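Local coordinates for protein beta-lactamase Mb2281c (Mycobacterium bovis, PDB 3I7J) that probably hydrolyses beta-lactams or related amide or ester substrates, as a serine hydrolase of the beta-lactamase family, at residues E109-Q112 against R113-I117; F119-Y122 against L123-V127. All coordinates share one frame; numbering follows the deposited sequence.

Contact 1. Residues E109-Q112 against R113-I117; sequences ESVQ and RESGI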
loop_
_atom_site.group_PDB
_atom_site.type_symbol
_atom_site.label_atom_id
_atom_site.label_comp_id
_atom_site.label_asym_id
_atom_site.label_seq_id
_atom_site.Cartn_x
_atom_site.Cartn_y
_atom_site.Cartn_z
ATOM N N GLU A 109 -0.370 -16.966 2.856
ATOM C CA GLU A 109 -0.329 -18.404 3.111
ATOM C C GLU A 109 0.915 -19.049 2.508
ATOM O O GLU A 109 1.518 -19.936 3.115
ATOM C CB GLU A 109 -1.578 -19.090 2.545
ATOM C CG GLU A 109 -2.825 -18.816 3.358
ATOM C CD GLU A 109 -4.089 -19.372 2.742
ATOM O OE1 GLU A 109 -4.081 -19.761 1.553
ATOM O OE2 GLU A 109 -5.109 -19.406 3.455
ATOM N N SER A 110 1.293 -18.612 1.312
ATOM C CA SER A 110 2.474 -19.162 0.659
ATOM C C SER A 110 3.735 -18.807 1.443
ATOM O O SER A 110 4.550 -19.679 1.741
ATOM C CB SER A 110 2.593 -18.640 -0.776
ATOM O OG SER A 110 1.476 -19.045 -1.552
ATOM N N VAL A 111 3.887 -17.531 1.786
ATOM C CA VAL A 111 5.057 -17.080 2.537
ATOM C C VAL A 111 5.127 -17.840 3.864
ATOM O O VAL A 111 6.193 -18.293 4.273
ATOM C CB VAL A 111 4.994 -15.542 2.807
ATOM C CG1 VAL A 111 6.158 -15.107 3.685
ATOM C CG2 VAL A 111 5.025 -14.780 1.487
ATOM N N GLN A 112 3.978 -17.992 4.514
ATOM C CA GLN A 112 3.887 -18.694 5.790
ATOM C C GLN A 112 4.332 -20.154 5.685
ATOM O O GLN A 112 5.146 -20.628 6.480
ATOM C CB GLN A 112 2.447 -18.639 6.302
ATOM C CG GLN A 112 2.249 -19.197 7.701
ATOM C CD GLN A 112 0.840 -18.986 8.214
ATOM O OE1 GLN A 112 -0.064 -19.757 7.915
ATOM N NE2 GLN A 112 0.646 -17.921 8.975
ATOM N N ARG A 113 3.781 -20.864 4.705
ATOM C CA ARG A 113 4.107 -22.269 4.487
ATOM C C ARG A 113 5.568 -22.492 4.098
ATOM O O ARG A 113 6.254 -23.333 4.682
ATOM C CB ARG A 113 3.206 -22.855 3.395
ATOM C CG ARG A 113 3.576 -24.272 2.983
ATOM C CD ARG A 113 2.559 -24.867 2.021
ATOM N NE ARG A 113 1.225 -24.899 2.628
ATOM C CZ ARG A 113 0.213 -24.114 2.271
ATOM N NH1 ARG A 113 0.364 -23.228 1.291
ATOM N NH2 ARG A 113 -0.939 -24.201 2.920
ATOM N N GLU A 114 6.042 -21.732 3.116
ATOM C CA GLU A 114 7.411 -21.873 2.637
ATOM C C GLU A 114 8.493 -21.403 3.603
ATOM O O GLU A 114 9.617 -21.889 3.547
ATOM C CB GLU A 114 7.583 -21.141 1.307
ATOM C CG GLU A 114 6.705 -21.658 0.200
ATOM C CD GLU A 114 6.744 -23.169 0.089
ATOM O OE1 GLU A 114 7.843 -23.746 0.195
ATOM O OE2 GLU A 114 5.671 -23.779 -0.112
ATOM N N SER A 115 8.156 -20.470 4.486
ATOM C CA SER A 115 9.117 -19.935 5.441
ATOM C C SER A 115 9.052 -20.661 6.778
ATOM O O SER A 115 10.005 -20.630 7.555
ATOM C CB SER A 115 8.847 -18.450 5.687
ATOM O OG SER A 115 7.676 -18.273 6.473
ATOM N N GLY A 116 7.918 -21.294 7.049
ATOM C CA GLY A 116 7.749 -21.995 8.306
ATOM C C GLY A 116 7.436 -21.045 9.448
ATOM O O GLY A 116 7.463 -21.440 10.611
ATOM N N ILE A 117 7.128 -19.791 9.125
ATOM C CA ILE A 117 6.815 -18.797 10.147
ATOM C C ILE A 117 5.400 -18.237 10.002
ATOM O O ILE A 117 4.963 -17.919 8.897
ATOM C CB ILE A 117 7.807 -17.629 10.078
ATOM C CG1 ILE A 117 9.235 -18.170 10.189
ATOM C CG2 ILE A 117 7.514 -16.631 11.185
ATOM C CD1 ILE A 117 10.308 -17.114 10.025
#
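E109 meets R113 one turn further along helix 101-115. R113 N donates to E109 O at 2.9 Å, and the R113 chain folds back over the same carbonyl. The bend is at chi3 (-59°); it lays one face of the guanidinium over E109 O, with R113 NH1 3.9 Å from E109 O. The two charged ends run near each other without closing a salt bridge: E109 OE1 and R113 NH2 are 5.6 Å apart.

S110 O takes the backbone bond from E114 N. The E114 side chain passes beside this carbonyl, with CG 3.3 Å from S110 O. The S110 hydroxyl turns to its own helix and bonds to V106 O.

V111 O is gripped twice. S115 N reaches it from one face of the carbonyl plane. S115 OG donates to V111 O at 2.7 Å from the opposite face. The hydroxyl sits between the backbone N and the carbonyl carbon (chi1 73°), which brings it back onto the last turn. S115 OG also accepts from I117 N at 3.1 Å, which ties the helix end to the residues after it.

Q112 O accepts from G116 N. The Q112 chain starts alongside I117 O, with Q112 CG 3.2 Å from that oxygen. Q112 CA adds a CH...O contact to I117 O at 3.4 Å.

G116 leaves the helix with a positive phi of 79°, a conformation that favours glycine. The arrangement is a helix C-terminus that ends at a glycine of positive phi, with an ST turn at S115.

Contact 2. Residues F119-Y122 against L123-V127; sequences FGRY and LTEAV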
loop_
_atom_site.group_PDB
_atom_site.type_symbol
_atom_site.label_atom_id
_atom_site.label_comp_id
_atom_site.label_asym_id
_atom_site.label_seq_id
_atom_site.Cartn_x
_atom_site.Cartn_y
_atom_site.Cartn_z
ATOM N N PHE A 119 2.547 -15.975 9.419
ATOM C CA PHE A 119 2.622 -14.718 8.689
ATOM C C PHE A 119 2.651 -13.433 9.500
ATOM O O PHE A 119 3.425 -12.533 9.186
ATOM C CB PHE A 119 1.523 -14.597 7.633
ATOM C CG PHE A 119 1.778 -13.477 6.666
ATOM C CD1 PHE A 119 2.812 -13.572 5.740
ATOM C CD2 PHE A 119 1.069 -12.288 6.753
ATOM C CE1 PHE A 119 3.139 -12.494 4.924
ATOM C CE2 PHE A 119 1.389 -11.203 5.943
ATOM C CZ PHE A 119 2.427 -11.310 5.031
ATOM N N GLY A 120 1.806 -13.326 10.518
ATOM C CA GLY A 120 1.818 -12.123 11.327
ATOM C C GLY A 120 3.199 -11.919 11.925
ATOM O O GLY A 120 3.725 -10.807 11.947
ATOM N N ARG A 121 3.793 -13.004 12.408
ATOM C CA ARG A 121 5.119 -12.943 12.999
ATOM C C ARG A 121 6.168 -12.706 11.927
ATOM O O ARG A 121 7.171 -12.048 12.177
ATOM C CB ARG A 121 5.420 -14.241 13.754
ATOM C CG ARG A 121 6.838 -14.354 14.280
ATOM C CD ARG A 121 7.056 -15.716 14.913
ATOM N NE ARG A 121 8.426 -15.907 15.371
ATOM C CZ ARG A 121 8.857 -16.997 15.998
ATOM N NH1 ARG A 121 8.018 -17.997 16.238
ATOM N NH2 ARG A 121 10.121 -17.085 16.398
ATOM N N TYR A 122 5.939 -13.238 10.730
ATOM C CA TYR A 122 6.889 -13.045 9.646
ATOM C C TYR A 122 6.932 -11.568 9.262
ATOM O O TYR A 122 8.003 -11.011 9.007
ATOM C CB TYR A 122 6.502 -13.871 8.416
ATOM C CG TYR A 122 7.527 -13.763 7.310
ATOM C CD1 TYR A 122 8.640 -14.606 7.284
ATOM C CD2 TYR A 122 7.440 -12.753 6.344
ATOM C CE1 TYR A 122 9.642 -14.443 6.337
ATOM C CE2 TYR A 122 8.440 -12.582 5.390
ATOM C CZ TYR A 122 9.538 -13.430 5.398
ATOM O OH TYR A 122 10.547 -13.253 4.488
ATOM N N LEU A 123 5.760 -10.938 9.210
ATOM C CA LEU A 123 5.669 -9.516 8.869
ATOM C C LEU A 123 6.496 -8.682 9.842
ATOM O O LEU A 123 7.259 -7.803 9.438
ATOM C CB LEU A 123 4.206 -9.049 8.918
ATOM C CG LEU A 123 3.975 -7.529 8.905
ATOM C CD1 LEU A 123 4.609 -6.909 7.663
ATOM C CD2 LEU A 123 2.483 -7.248 8.935
ATOM N N THR A 124 6.331 -8.970 11.128
ATOM C CA THR A 124 7.037 -8.260 12.186
ATOM C C THR A 124 8.552 -8.383 12.050
ATOM O O THR A 124 9.260 -7.382 12.041
ATOM C CB THR A 124 6.618 -8.795 13.574
ATOM O OG1 THR A 124 5.203 -8.646 13.735
ATOM C CG2 THR A 124 7.332 -8.044 14.687
ATOM N N GLU A 125 9.041 -9.612 11.929
ATOM C CA GLU A 125 10.472 -9.855 11.829
ATOM C C GLU A 125 11.107 -9.415 10.520
ATOM O O GLU A 125 12.292 -9.091 10.480
ATOM C CB GLU A 125 10.772 -11.342 12.051
ATOM C CG GLU A 125 10.085 -11.943 13.271
ATOM C CD GLU A 125 10.388 -13.426 13.454
ATOM O OE1 GLU A 125 10.813 -14.080 12.479
ATOM O OE2 GLU A 125 10.187 -13.938 14.573
ATOM N N ALA A 126 10.340 -9.394 9.441
ATOM C CA ALA A 126 10.915 -9.013 8.155
ATOM C C ALA A 126 10.782 -7.535 7.814
ATOM O O ALA A 126 11.586 -6.993 7.052
ATOM C CB ALA A 126 10.283 -9.855 7.047
ATOM N N VAL A 127 9.786 -6.879 8.394
ATOM C CA VAL A 127 9.532 -5.482 8.081
ATOM C C VAL A 127 9.448 -4.527 9.265
ATOM O O VAL A 127 10.224 -3.585 9.366
ATOM C CB VAL A 127 8.217 -5.373 7.281
ATOM C CG1 VAL A 127 7.890 -3.922 6.994
ATOM C CG2 VAL A 127 8.337 -6.173 5.989
HETATM O O HOH W 1 2.455 -8.605 12.660
#
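Y122 and A126 make the close apolar part of this contact, one turn apart on helix 119-131. The A126 methyl approaches the Y122 ring obliquely, with A126 CB 3.7 Å from Y122 CE2. Y122 O receives A126 N at 2.9 Å, so backbone and side chains hold the same pair. The ring projects inward, and its hydroxyl is hydrogen-bonded to E56. F119 and L123 are buried, as is Y122, and the bond from L123 N to F119 O joins them.

The other side of the helix is polar and more open. R121 is extended from CG to NE, and R121 NE-H points almost straight at E125 OE2 (2.8 Å, 169°). The carboxylate oxygen lies in the guanidinium plane at its edge. The carboxylate itself is turned nearly perpendicular, 85° from that plane, and is met from above rather than in its own plane. One nitrogen and one oxygen make this salt bridge, between two exposed residues. Nearby, a water donates to G120 O at 2.6 Å and is also bonded to T124 OG1 at 3.0 Å.

At the start of the helix, E118 accepts from the backbone N of G120 and R121. The apolar side faces helix 42-56, where Y122 meets A53, L123 meets A49 and A126 meets V52. F119 and L123 also touch L138 of strand 137-138, while F119 and Y122 lean on helix 101-115.

How the contacts relate
The two contacts follow each other along the chain and neither nest nor cross. Contact 1 covers the end of helix 101-115 and runs into the link 116-118, of which only E118 lies between the contacts. Contact 2 forms the opening turns of helix 119-131. Neither closes a long loop; contact 1 spans the last helical turns and the exit from the helix, contact 2 only helical turns. Their centres are about 11 Å apart, and they touch directly. V111 CG1 lies 3.8 Å from Y122 CD2, and I117 CG2 packs near Y122 N. Contact 1 is at the surface. Contact 2 reaches deeper, and its inner face joins this pair of helices to helix 42-56 and strand 137-138.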